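Long-range contacts in sugar kinase (Agrobacterium tumefaciens, PDB 2RBC), which probably phosphorylates a sugar or related alcohol with ATP as phosphate donor, as other kinases of the ribokinase (pfkB) family do: residues V163-P168 and E195-L200; A185-D190 and G199-A204; V39-F44 and S123-D128. All blocks are in the same frame, centred on the assembly; numbering follows the deposited sequence. Where two conformers were deposited one is given.

In the fold
Contacts 1 and 2 lie in the Rossmann-like alpha/beta body and contact 3 in the small beta lid, the two parts of a ribokinase-type kinase. The centres of contacts 1 and 2 are about 7 Å apart; they share Gly199 and Leu200, and strand 160-163, from which contact 1 leaves, pairs with the strand 185-189 of contact 2. Contact 3 is in the four-stranded lid, its centre about 24 Å from that of contact 1 and about 27 Å from that of contact 2. The nearest atoms of contacts 1 and 3 are about 6 Å apart. Glycerol at contact 3 occupies a position consistent with the sugar pocket of the family.

Contact 1. Residues V163-P168 and E195-L200; sequences VDVRWP and ETLEGL
Val165 and Thr196 meet where the loop after strand 160-163 passes helix 194-200, and the apolar part of the contact is built from branch ends. CG1 of Val165 reaches CD2 of Leu197 at 4.0 Å, the two side chains crossing at a slant. The threonine uses its methyl: chi1 of -67° sets OG1 of Thr196 anti to the carbonyl carbon and leaves CG2 anti to the backbone N, where CG2 lies 4.1 Å from CG of Pro168 and close to the carbonyl of Val165.

Carbon-to-carbonyl contacts complete the packing. Leu200 sends CD2 to the backbone O of Pro168 at 3.5 Å, while its other methyl, CD1, lies 4.2 Å from O of Asp164.

Polar bonds remain within the loop or go elsewhere. Arg166 N donates to OD1 of Asp164 at 2.9 Å, from above the carboxylate plane, which makes an Asx turn; OD2 accepts from the backbone N of Ala37.

No hydrogen bond joins the two segments. The carboxylate shapes the loop, while methyl groups and a proline ring seat the helix against it. The chemistry implies that between these two segments the join rests on van der Waals packing.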
ATOM      1  N   VAL A 163      23.363  -7.979  11.374  1.00 22.88           N
ATOM      2  CA  VAL A 163      23.110  -7.794   9.944  1.00 21.89           C
ATOM      3  C   VAL A 163      22.070  -8.807   9.495  1.00 22.17           C
ATOM      4  O   VAL A 163      22.062  -9.924   9.990  1.00 21.31           O
ATOM      5  CB  VAL A 163      24.395  -7.918   9.042  1.00 22.37           C
ATOM      6  CG1 VAL A 163      25.584  -6.947   9.550  1.00 20.35           C
ATOM      7  CG2 VAL A 163      24.843  -9.385   8.889  1.00 23.42           C
ATOM      8  N   ASP A 164      21.193  -8.382   8.573  1.00 22.83           N
ATOM      9  CA  ASP A 164      20.248  -9.284   7.881  1.00 22.75           C
ATOM     10  C   ASP A 164      20.757  -9.698   6.493  1.00 23.19           C
ATOM     11  O   ASP A 164      21.862  -9.341   6.116  1.00 24.50           O
ATOM     12  CB  ASP A 164      18.815  -8.694   7.885  1.00 23.61           C
ATOM     13  CG  ASP A 164      18.610  -7.545   6.941  1.00 21.62           C
ATOM     14  OD1 ASP A 164      19.388  -7.410   5.975  1.00 22.55           O
ATOM     15  OD2 ASP A 164      17.644  -6.737   7.161  1.00 23.89           O
ATOM     16  N   VAL A 165      19.965 -10.488   5.768  1.00 23.46           N
ATOM     17  CA  VAL A 165      20.384 -11.048   4.489  1.00 24.10           C
ATOM     18  C   VAL A 165      20.065 -10.123   3.300  1.00 24.42           C
ATOM     19  O   VAL A 165      20.355 -10.462   2.176  1.00 24.45           O
ATOM     20  CB  VAL A 165      19.749 -12.442   4.226  1.00 24.72           C
ATOM     21  CG1 VAL A 165      20.284 -13.469   5.235  1.00 23.38           C
ATOM     22  CG2 VAL A 165      18.188 -12.375   4.187  1.00 22.03           C
ATOM     23  N   ARG A 166      19.539  -8.935   3.560  1.00 25.72           N
ATOM     24  CA  ARG A 166      19.023  -8.084   2.490  1.00 25.16           C
ATOM     25  C   ARG A 166      20.076  -7.303   1.693  1.00 24.74           C
ATOM     26  O   ARG A 166      19.884  -7.049   0.523  1.00 23.86           O
ATOM     27  CB  ARG A 166      17.975  -7.107   3.033  1.00 26.62           C
ATOM     28  CG  ARG A 166      17.411  -6.135   1.956  1.00 29.70           C
ATOM     29  CD  ARG A 166      16.693  -6.866   0.803  1.00 38.45           C
ATOM     30  NE  ARG A 166      15.454  -7.394   1.343  1.00 41.60           N
ATOM     31  CZ  ARG A 166      15.244  -8.635   1.798  1.00 46.29           C
ATOM     32  NH1 ARG A 166      16.151  -9.615   1.703  1.00 47.55           N
ATOM     33  NH2 ARG A 166      14.056  -8.926   2.321  1.00 47.85           N
ATOM     34  N   TRP A 167      21.163  -6.908   2.329  1.00 23.94           N
ATOM     35  CA  TRP A 167      22.219  -6.146   1.690  1.00 23.65           C
ATOM     36  C   TRP A 167      23.550  -6.904   1.923  1.00 23.90           C
ATOM     37  O   TRP A 167      24.411  -6.464   2.680  1.00 21.59           O
ATOM     38  CB  TRP A 167      22.304  -4.758   2.336  1.00 23.30           C
ATOM     39  CG  TRP A 167      23.044  -3.765   1.529  1.00 23.24           C
ATOM     40  CD1 TRP A 167      23.814  -4.006   0.438  1.00 22.52           C
ATOM     41  CD2 TRP A 167      23.136  -2.358   1.780  1.00 21.97           C
ATOM     42  NE1 TRP A 167      24.349  -2.841  -0.025  1.00 22.60           N
ATOM     43  CE2 TRP A 167      23.923  -1.807   0.761  1.00 23.03           C
ATOM     44  CE3 TRP A 167      22.572  -1.501   2.734  1.00 23.05           C
ATOM     45  CZ2 TRP A 167      24.198  -0.440   0.683  1.00 22.74           C
ATOM     46  CZ3 TRP A 167      22.846  -0.159   2.652  1.00 23.24           C
ATOM     47  CH2 TRP A 167      23.648   0.362   1.630  1.00 23.04           C
ATOM     48  N   PRO A 168      23.730  -8.041   1.239  1.00 23.95           N
ATOM     49  CA  PRO A 168      24.820  -8.975   1.564  1.00 23.81           C
ATOM     50  C   PRO A 168      26.222  -8.437   1.445  1.00 23.80           C
ATOM     51  O   PRO A 168      27.087  -8.788   2.259  1.00 23.95           O
ATOM     52  CB  PRO A 168      24.645 -10.097   0.533  1.00 23.51           C
ATOM     53  CG  PRO A 168      23.350  -9.951  -0.009  1.00 23.81           C
ATOM     54  CD  PRO A 168      22.904  -8.544   0.144  1.00 24.10           C
ATOM     55  N   GLU A 195      23.453 -19.537  -1.327  0.50 30.49           N
ATOM     56  CA  GLU A 195      24.688 -18.859  -1.650  0.50 29.69           C
ATOM     57  C   GLU A 195      24.924 -17.691  -0.701  0.50 29.56           C
ATOM     58  O   GLU A 195      26.015 -17.528  -0.156  0.50 28.99           O
ATOM     59  CB  GLU A 195      24.612 -18.323  -3.088  0.50 30.41           C
ATOM     60  CG  GLU A 195      24.682 -19.394  -4.189  0.50 30.48           C
ATOM     61  CD  GLU A 195      23.449 -20.308  -4.280  0.50 30.16           C
ATOM     62  OE1 GLU A 195      22.345 -19.886  -3.881  0.50 26.93           O
ATOM     63  OE2 GLU A 195      23.605 -21.461  -4.770  0.50 31.38           O
ATOM     64  N   THR A 196      23.879 -16.893  -0.508  1.00 29.06           N
ATOM     65  CA  THR A 196      23.929 -15.691   0.328  1.00 28.66           C
ATOM     66  C   THR A 196      24.214 -16.059   1.797  1.00 27.77           C
ATOM     67  O   THR A 196      25.121 -15.504   2.425  1.00 27.45           O
ATOM     68  CB  THR A 196      22.624 -14.902   0.212  1.00 29.06           C
ATOM     69  OG1 THR A 196      22.531 -14.391  -1.121  1.00 29.13           O
ATOM     70  CG2 THR A 196      22.561 -13.750   1.211  1.00 28.36           C
ATOM     71  N   LEU A 197      23.454 -17.016   2.316  1.00 27.06           N
ATOM     72  CA  LEU A 197      23.647 -17.544   3.673  1.00 26.88           C
ATOM     73  C   LEU A 197      25.056 -18.113   3.834  1.00 26.95           C
ATOM     74  O   LEU A 197      25.717 -17.841   4.824  1.00 25.96           O
ATOM     75  CB  LEU A 197      22.582 -18.607   4.001  1.00 26.64           C
ATOM     76  CG  LEU A 197      21.167 -18.117   4.307  1.00 26.34           C
ATOM     77  CD1 LEU A 197      20.138 -19.263   4.312  1.00 28.16           C
ATOM     78  CD2 LEU A 197      21.167 -17.377   5.614  1.00 26.98           C
ATOM     79  N   GLU A 198      25.523 -18.874   2.844  1.00 27.23           N
ATOM     80  CA  GLU A 198      26.850 -19.500   2.914  1.00 27.79           C
ATOM     81  C   GLU A 198      27.945 -18.472   2.816  1.00 26.66           C
ATOM     82  O   GLU A 198      29.006 -18.672   3.360  1.00 26.15           O
ATOM     83  CB  GLU A 198      27.021 -20.566   1.818  1.00 28.03           C
ATOM     84  CG  GLU A 198      26.167 -21.811   2.058  1.00 29.99           C
ATOM     85  CD  GLU A 198      26.086 -22.762   0.848  1.00 31.23           C
ATOM     86  OE1 GLU A 198      26.336 -22.351  -0.323  1.00 33.69           O
ATOM     87  OE2 GLU A 198      25.773 -23.947   1.102  1.00 36.70           O
ATOM     88  N   GLY A 199      27.681 -17.365   2.122  1.00 26.47           N
ATOM     89  CA  GLY A 199      28.642 -16.266   2.052  1.00 25.66           C
ATOM     90  C   GLY A 199      28.778 -15.458   3.336  1.00 25.38           C
ATOM     91  O   GLY A 199      29.855 -15.010   3.692  1.00 26.29           O
ATOM     92  N   LEU A 200      27.686 -15.278   4.053  1.00 24.68           N
ATOM     93  CA  LEU A 200      27.714 -14.464   5.241  1.00 24.24           C
ATOM     94  C   LEU A 200      28.102 -15.223   6.514  1.00 23.38           C
ATOM     95  O   LEU A 200      28.732 -14.660   7.421  1.00 22.61           O
ATOM     96  CB  LEU A 200      26.345 -13.776   5.416  1.00 23.75           C
ATOM     97  CG  LEU A 200      26.001 -12.676   4.395  1.00 23.80           C
ATOM     98  CD1 LEU A 200      24.594 -12.211   4.606  1.00 18.77           C
ATOM     99  CD2 LEU A 200      26.994 -11.489   4.469  1.00 20.97           C
TER

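Contact 2. Residues A185-D190 and G199-A204; sequences AILDGD and GLAPAA
Ala185 and Ala204 bring the two backbones closest together, their CA atoms 5.1 Å apart, at the start of strand 185-189 and just beyond the end of the helical turns. From there the segments diverge, since 199-204 comes off helix 194-200 and passes through a short 3-10 turn at 201-203 before reaching Ala204. Within that turn Ala203 N donates to Leu200 O at 3.0 Å, and no hydrogen bond crosses between the segments.

Leu187 carries most of the side-chain contact. A chi1 of 176° swings CG away from the backbone N and carries the fork toward the helix end, where it divides its work between two methyls. CD1 meets CD1 of Leu200 at 3.9 Å, and the two leucines cross at about a right angle. CD2 rests against the backbone instead, 3.8 Å from N of Ala201, and also touches CB of Leu200. Closer to the strand, CB of Leu187 lies 4.0 Å from CB of Ala204. That same alanine methyl presses on the carbonyl O of Ala185 at 3.3 Å. Small side chains therefore allow the chain to run near the strand here, whereas the larger leucines fill the wider interval farther along.

Around the contact, Leu200 also packs on Ala171 and Leu172 of helix 168-180, and Leu187 on Ile207 of strand 206-210. Ala185 pairs through its backbone with Thr205, where the returning chain begins to run beside the strand. Strand 185-189, helix 194-200 and strand 206-210 form a parallel beta-alpha-beta unit, the repeating element of the Rossmann-like body in ribokinase-family enzymes.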
ATOM      1  N   ALA A 185      29.442  -9.985  16.248  1.00 21.85           N
ATOM      2  CA  ALA A 185      29.138  -9.803  14.856  1.00 20.83           C
ATOM      3  C   ALA A 185      28.042 -10.810  14.531  1.00 22.17           C
ATOM      4  O   ALA A 185      28.306 -11.993  14.308  1.00 22.84           O
ATOM      5  CB  ALA A 185      30.422 -10.022  14.007  1.00 20.82           C
ATOM      6  N   ILE A 186      26.796 -10.361  14.586  1.00 22.15           N
ATOM      7  CA  ILE A 186      25.638 -11.264  14.630  1.00 21.73           C
ATOM      8  C   ILE A 186      24.932 -11.287  13.283  1.00 22.39           C
ATOM      9  O   ILE A 186      24.636 -10.243  12.694  1.00 22.60           O
ATOM     10  CB  ILE A 186      24.688 -10.881  15.800  1.00 21.11           C
ATOM     11  CG1 ILE A 186      25.485 -10.877  17.136  1.00 23.49           C
ATOM     12  CG2 ILE A 186      23.536 -11.863  15.904  1.00 22.11           C
ATOM     13  CD1 ILE A 186      25.006  -9.956  18.142  1.00 23.37           C
ATOM     14  N   LEU A 187      24.679 -12.497  12.787  1.00 21.61           N
ATOM     15  CA  LEU A 187      23.954 -12.693  11.557  1.00 21.33           C
ATOM     16  C   LEU A 187      22.561 -13.181  11.871  1.00 22.06           C
ATOM     17  O   LEU A 187      22.414 -14.199  12.507  1.00 22.78           O
ATOM     18  CB  LEU A 187      24.667 -13.701  10.655  1.00 20.55           C
ATOM     19  CG  LEU A 187      23.947 -14.088   9.345  1.00 20.86           C
ATOM     20  CD1 LEU A 187      23.742 -12.913   8.376  1.00 22.15           C
ATOM     21  CD2 LEU A 187      24.664 -15.251   8.635  1.00 20.56           C
ATOM     22  N   ASP A 188      21.561 -12.434  11.397  1.00 23.68           N
ATOM     23  CA  ASP A 188      20.175 -12.864  11.311  1.00 24.52           C
ATOM     24  C   ASP A 188      20.118 -13.695  10.043  1.00 24.45           C
ATOM     25  O   ASP A 188      20.158 -13.168   8.943  1.00 24.30           O
ATOM     26  CB  ASP A 188      19.263 -11.635  11.221  1.00 25.46           C
ATOM     27  CG  ASP A 188      17.824 -11.977  10.849  1.00 26.00           C
ATOM     28  OD1 ASP A 188      17.450 -13.187  10.790  1.00 28.66           O
ATOM     29  OD2 ASP A 188      17.056 -11.004  10.646  1.00 31.20           O
ATOM     30  N   GLY A 189      20.118 -15.006  10.210  1.00 24.95           N
ATOM     31  CA  GLY A 189      20.196 -15.918   9.092  1.00 26.16           C
ATOM     32  C   GLY A 189      18.792 -16.336   8.737  1.00 27.38           C
ATOM     33  O   GLY A 189      18.321 -17.421   9.119  1.00 27.63           O
ATOM     34  N   ASP A 190      18.109 -15.452   8.037  1.00 27.74           N
ATOM     35  CA  ASP A 190      16.776 -15.741   7.530  1.00 28.46           C
ATOM     36  C   ASP A 190      16.833 -16.180   6.064  1.00 28.93           C
ATOM     37  O   ASP A 190      17.874 -16.245   5.463  1.00 28.76           O
ATOM     38  CB  ASP A 190      15.895 -14.514   7.669  1.00 28.43           C
ATOM     39  CG  ASP A 190      14.446 -14.845   7.938  1.00 31.60           C
ATOM     40  OD1 ASP A 190      13.952 -15.963   7.606  1.00 34.19           O
ATOM     41  OD2 ASP A 190      13.815 -13.977   8.570  1.00 38.57           O
ATOM     42  N   GLY A 199      27.681 -17.365   2.122  1.00 26.47           N
ATOM     43  CA  GLY A 199      28.642 -16.266   2.052  1.00 25.66           C
ATOM     44  C   GLY A 199      28.778 -15.458   3.336  1.00 25.38           C
ATOM     45  O   GLY A 199      29.855 -15.010   3.692  1.00 26.29           O
ATOM     46  N   LEU A 200      27.686 -15.278   4.053  1.00 24.68           N
ATOM     47  CA  LEU A 200      27.714 -14.464   5.241  1.00 24.24           C
ATOM     48  C   LEU A 200      28.102 -15.223   6.514  1.00 23.38           C
ATOM     49  O   LEU A 200      28.732 -14.660   7.421  1.00 22.61           O
ATOM     50  CB  LEU A 200      26.345 -13.776   5.416  1.00 23.75           C
ATOM     51  CG  LEU A 200      26.001 -12.676   4.395  1.00 23.80           C
ATOM     52  CD1 LEU A 200      24.594 -12.211   4.606  1.00 18.77           C
ATOM     53  CD2 LEU A 200      26.994 -11.489   4.469  1.00 20.97           C
ATOM     54  N   ALA A 201      27.645 -16.465   6.634  1.00 23.35           N
ATOM     55  CA  ALA A 201      27.859 -17.274   7.837  1.00 23.44           C
ATOM     56  C   ALA A 201      29.321 -17.328   8.319  1.00 23.48           C
ATOM     57  O   ALA A 201      29.600 -17.159   9.515  1.00 22.98           O
ATOM     58  CB  ALA A 201      27.268 -18.724   7.594  1.00 22.50           C
ATOM     59  N   PRO A 202      30.288 -17.531   7.399  1.00 24.68           N
ATOM     60  CA  PRO A 202      31.683 -17.602   7.866  1.00 24.54           C
ATOM     61  C   PRO A 202      32.243 -16.316   8.492  1.00 24.69           C
ATOM     62  O   PRO A 202      33.223 -16.405   9.231  1.00 26.33           O
ATOM     63  CB  PRO A 202      32.462 -17.955   6.589  1.00 24.88           C
ATOM     64  CG  PRO A 202      31.434 -18.592   5.692  1.00 24.23           C
ATOM     65  CD  PRO A 202      30.204 -17.809   5.955  1.00 24.57           C
ATOM     66  N   ALA A 203      31.620 -15.156   8.252  1.00 24.20           N
ATOM     67  CA  ALA A 203      32.084 -13.882   8.826  1.00 23.97           C
ATOM     68  C   ALA A 203      31.587 -13.552  10.223  1.00 23.63           C
ATOM     69  O   ALA A 203      32.148 -12.677  10.873  1.00 23.33           O
ATOM     70  CB  ALA A 203      31.752 -12.701   7.891  1.00 24.16           C
ATOM     71  N   ALA A 204      30.573 -14.268  10.707  1.00 23.51           N
ATOM     72  CA  ALA A 204      29.883 -13.915  11.947  1.00 23.05           C
ATOM     73  C   ALA A 204      30.510 -14.603  13.156  1.00 23.40           C
ATOM     74  O   ALA A 204      31.104 -15.668  13.041  1.00 23.61           O
ATOM     75  CB  ALA A 204      28.386 -14.268  11.861  1.00 23.38           C
TER

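Contact 3. Residues V39-F44 and S123-D128; sequences VLDTLF and STIIID. With GOL (glycerol), chain M; EDO (1,2-ethanediol), chain H.
Asp41 and Ser123 stand on one face of a pair of parallel strands and turn their polar ends toward the same glycerol, probably taken up, like the ethanediol nearby, from the crystallisation liquor. The carboxylate grips it with both oxygens: OD1 accepts from O1 of the glycerol at 2.7 Å, and OD2 accepts from O2 at 2.8 Å. Glu66 of strand 60-66 brings its own carboxylate near OD2. Ser123 brings OG to 2.7 Å from that same O1. Val39 adds an apolar flank, its CG1 standing beside Ser123 OG.

Farther along this face, Leu43 and Ile125 lie side by side and point the same way, with CD2 of the leucine 3.7 Å from CB of the isoleucine. Ile125 also crosses Asp41 at a slant, and its CD1 approaches both OD2 and the glycerol.

The face bearing Thr42, Thr124, Phe44 and Ile126 is arranged differently. Phe44, with CG anti to its carbonyl carbon (chi1 -67°), places the CE2 side of its ring 3.7 Å from the CG2 methyl of Thr124, an oblique approach; OG1 of that threonine sits at the ring edge, in plane. Ethanediol lies between Thr42 and Thr124. Thr42 OG1 is bonded to Gln63, while Thr124 OG1 is hydrogen-bonded to OG1 of Thr124 of the second subunit, and Val136 of that subunit packs on Phe44 and Ile126 of this one.

Between the two faces, five backbone hydrogen bonds join the strands in parallel register, among them Ile125 N to Thr42 O at 2.9 Å (174°).

The two faces differ in chemistry and in what they meet. The carboxylate and serine offer a polar grip for hydroxyls, consistent with sugar binding under the lid as in ribokinase, whereas threonine, phenylalanine and isoleucine form a mostly apolar surface that meets the second subunit.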
ATOM      1  N   VAL A  39      11.627  -0.845   5.063  1.00 21.58           N
ATOM      2  CA  VAL A  39      10.484  -1.094   4.136  1.00 21.28           C
ATOM      3  C   VAL A  39       9.252  -0.413   4.738  1.00 22.16           C
ATOM      4  O   VAL A  39       9.007  -0.559   5.963  1.00 22.01           O
ATOM      5  CB  VAL A  39      10.138  -2.630   4.003  1.00 21.02           C
ATOM      6  CG1 VAL A  39       9.007  -2.891   2.993  1.00 21.66           C
ATOM      7  CG2 VAL A  39      11.361  -3.459   3.629  1.00 21.12           C
ATOM      8  N   LEU A  40       8.489   0.308   3.904  1.00 20.81           N
ATOM      9  CA  LEU A  40       7.176   0.839   4.341  1.00 21.31           C
ATOM     10  C   LEU A  40       6.095  -0.214   4.158  1.00 20.53           C
ATOM     11  O   LEU A  40       5.649  -0.477   3.046  1.00 20.79           O
ATOM     12  CB  LEU A  40       6.797   2.131   3.622  1.00 21.15           C
ATOM     13  CG  LEU A  40       5.563   2.875   4.174  1.00 22.04           C
ATOM     14  CD1 LEU A  40       5.849   3.385   5.582  1.00 19.59           C
ATOM     15  CD2 LEU A  40       5.256   4.020   3.254  1.00 22.38           C
ATOM     16  N   ASP A  41       5.693  -0.824   5.265  1.00 20.17           N
ATOM     17  CA  ASP A  41       4.597  -1.776   5.265  1.00 21.09           C
ATOM     18  C   ASP A  41       3.255  -1.099   5.486  1.00 21.24           C
ATOM     19  O   ASP A  41       3.120  -0.286   6.389  1.00 22.16           O
ATOM     20  CB  ASP A  41       4.755  -2.818   6.392  1.00 21.26           C
ATOM     21  CG  ASP A  41       5.839  -3.871   6.114  1.00 23.12           C
ATOM     22  OD1 ASP A  41       6.344  -3.960   4.982  1.00 24.43           O
ATOM     23  OD2 ASP A  41       6.149  -4.643   7.068  1.00 21.49           O
ATOM     24  N   THR A  42       2.250  -1.507   4.700  1.00 21.19           N
ATOM     25  CA  THR A  42       0.868  -1.228   4.998  1.00 20.45           C
ATOM     26  C   THR A  42       0.170  -2.535   5.342  1.00 21.22           C
ATOM     27  O   THR A  42       0.079  -3.463   4.507  1.00 19.55           O
ATOM     28  CB  THR A  42       0.167  -0.483   3.886  1.00 20.89           C
ATOM     29  OG1 THR A  42       0.906   0.697   3.607  1.00 19.92           O
ATOM     30  CG2 THR A  42      -1.230  -0.078   4.332  1.00 19.14           C
ATOM     31  N   LEU A  43      -0.289  -2.590   6.596  1.00 21.07           N
ATOM     32  CA  LEU A  43      -0.861  -3.775   7.199  1.00 22.34           C
ATOM     33  C   LEU A  43      -2.357  -3.576   7.273  1.00 23.41           C
ATOM     34  O   LEU A  43      -2.818  -2.668   7.951  1.00 23.64           O
ATOM     35  CB  LEU A  43      -0.310  -4.007   8.624  1.00 22.19           C
ATOM     36  CG  LEU A  43       1.205  -3.935   8.849  1.00 23.86           C
ATOM     37  CD1 LEU A  43       1.499  -4.263  10.300  1.00 21.03           C
ATOM     38  CD2 LEU A  43       1.941  -4.870   7.884  1.00 23.90           C
ATOM     39  N   PHE A  44      -3.096  -4.406   6.530  1.00 23.71           N
ATOM     40  CA  PHE A  44      -4.531  -4.338   6.416  1.00 24.62           C
ATOM     41  C   PHE A  44      -5.092  -5.512   7.198  1.00 25.34           C
ATOM     42  O   PHE A  44      -4.853  -6.654   6.823  1.00 25.49           O
ATOM     43  CB  PHE A  44      -4.981  -4.517   4.951  1.00 23.21           C
ATOM     44  CG  PHE A  44      -4.579  -3.403   4.033  1.00 22.61           C
ATOM     45  CD1 PHE A  44      -5.399  -2.306   3.860  1.00 19.64           C
ATOM     46  CD2 PHE A  44      -3.423  -3.496   3.274  1.00 21.95           C
ATOM     47  CE1 PHE A  44      -5.058  -1.293   2.988  1.00 23.00           C
ATOM     48  CE2 PHE A  44      -3.098  -2.490   2.366  1.00 20.52           C
ATOM     49  CZ  PHE A  44      -3.898  -1.393   2.253  1.00 20.70           C
ATOM     50  N   SER A 123       5.687  -2.784   1.197  1.00 20.10           N
ATOM     51  CA  SER A 123       4.837  -3.969   1.040  1.00 20.46           C
ATOM     52  C   SER A 123       3.403  -3.767   1.497  1.00 21.67           C
ATOM     53  O   SER A 123       3.145  -2.989   2.403  1.00 20.73           O
ATOM     54  CB  SER A 123       5.390  -5.144   1.838  1.00 21.71           C
ATOM     55  OG  SER A 123       6.769  -5.346   1.560  1.00 22.21           O
ATOM     56  N   THR A 124       2.468  -4.474   0.852  1.00 21.49           N
ATOM     57  CA  THR A 124       1.153  -4.683   1.443  1.00 21.93           C
ATOM     58  C   THR A 124       1.134  -6.043   2.151  1.00 22.72           C
ATOM     59  O   THR A 124       1.552  -7.059   1.574  1.00 21.85           O
ATOM     60  CB  THR A 124       0.030  -4.582   0.422  1.00 22.07           C
ATOM     61  OG1 THR A 124      -0.249  -3.197   0.183  1.00 18.60           O
ATOM     62  CG2 THR A 124      -1.252  -5.283   0.900  1.00 21.19           C
ATOM     63  N   ILE A 125       0.655  -6.050   3.391  1.00 23.23           N
ATOM     64  CA  ILE A 125       0.431  -7.295   4.122  1.00 24.27           C
ATOM     65  C   ILE A 125      -1.012  -7.316   4.602  1.00 24.75           C
ATOM     66  O   ILE A 125      -1.437  -6.411   5.291  1.00 24.44           O
ATOM     67  CB  ILE A 125       1.408  -7.485   5.292  1.00 24.30           C
ATOM     68  CG1 ILE A 125       2.850  -7.332   4.808  1.00 23.87           C
ATOM     69  CG2 ILE A 125       1.219  -8.870   5.919  1.00 25.82           C
ATOM     70  CD1 ILE A 125       3.927  -7.451   5.885  1.00 24.94           C
ATOM     71  N   ILE A 126      -1.759  -8.336   4.184  1.00 25.20           N
ATOM     72  CA  ILE A 126      -3.165  -8.526   4.565  1.00 26.64           C
ATOM     73  C   ILE A 126      -3.146  -9.627   5.621  1.00 29.09           C
ATOM     74  O   ILE A 126      -2.705 -10.744   5.331  1.00 29.59           O
ATOM     75  CB  ILE A 126      -4.044  -8.900   3.364  1.00 26.32           C
ATOM     76  CG1 ILE A 126      -3.924  -7.829   2.244  1.00 24.83           C
ATOM     77  CG2 ILE A 126      -5.517  -9.072   3.795  1.00 25.49           C
ATOM     78  CD1 ILE A 126      -4.378  -8.273   0.884  1.00 25.00           C
ATOM     79  N   ILE A 127      -3.578  -9.278   6.837  1.00 30.50           N
ATOM     80  CA  ILE A 127      -3.539 -10.137   8.010  1.00 31.09           C
ATOM     81  C   ILE A 127      -4.984 -10.454   8.453  1.00 32.80           C
ATOM     82  O   ILE A 127      -5.743  -9.555   8.859  1.00 31.95           O
ATOM     83  CB  ILE A 127      -2.773  -9.445   9.146  1.00 31.62           C
ATOM     84  CG1 ILE A 127      -1.452  -8.867   8.625  1.00 30.57           C
ATOM     85  CG2 ILE A 127      -2.549 -10.382  10.293  1.00 31.09           C
ATOM     86  CD1 ILE A 127      -0.590  -8.200   9.665  1.00 30.16           C
ATOM     87  N   ASP A 128      -5.381 -11.724   8.315  1.00 34.54           N
ATOM     88  CA  ASP A 128      -6.744 -12.149   8.639  1.00 35.60           C
ATOM     89  C   ASP A 128      -6.909 -12.347  10.144  1.00 36.81           C
ATOM     90  O   ASP A 128      -5.973 -12.099  10.933  1.00 36.72           O
ATOM     91  CB  ASP A 128      -7.199 -13.380   7.807  1.00 35.49           C
ATOM     92  CG  ASP A 128      -6.459 -14.670   8.170  1.00 35.52           C
ATOM     93  OD1 ASP A 128      -5.690 -14.670   9.139  1.00 33.45           O
ATOM     94  OD2 ASP A 128      -6.652 -15.679   7.458  1.00 36.79           O
TER
HETATM   95  C1  GOL M 333       7.416  -7.202   4.385  0.50 18.48           C
HETATM   96  O1  GOL M 333       7.907  -5.956   3.929  0.50 12.60           O
HETATM   97  C2  GOL M 333       8.126  -7.572   5.710  0.50 16.86           C
HETATM   98  O2  GOL M 333       7.488  -7.098   6.907  0.50 13.39           O
HETATM   99  C3  GOL M 333       8.337  -9.079   5.731  0.50 18.66           C
HETATM  100  O3  GOL M 333       7.156  -9.807   5.708  0.50 19.68           O
HETATM  101  C1  EDO H 328      -0.582   0.112   0.486  0.50 21.43           C
HETATM  102  O1  EDO H 328      -1.581   0.774  -0.308  0.50 22.27           O
HETATM  103  C2  EDO H 328       0.593  -0.377  -0.371  0.50 21.06           C
HETATM  104  O2  EDO H 328       1.303  -1.455   0.267  0.50 20.45           O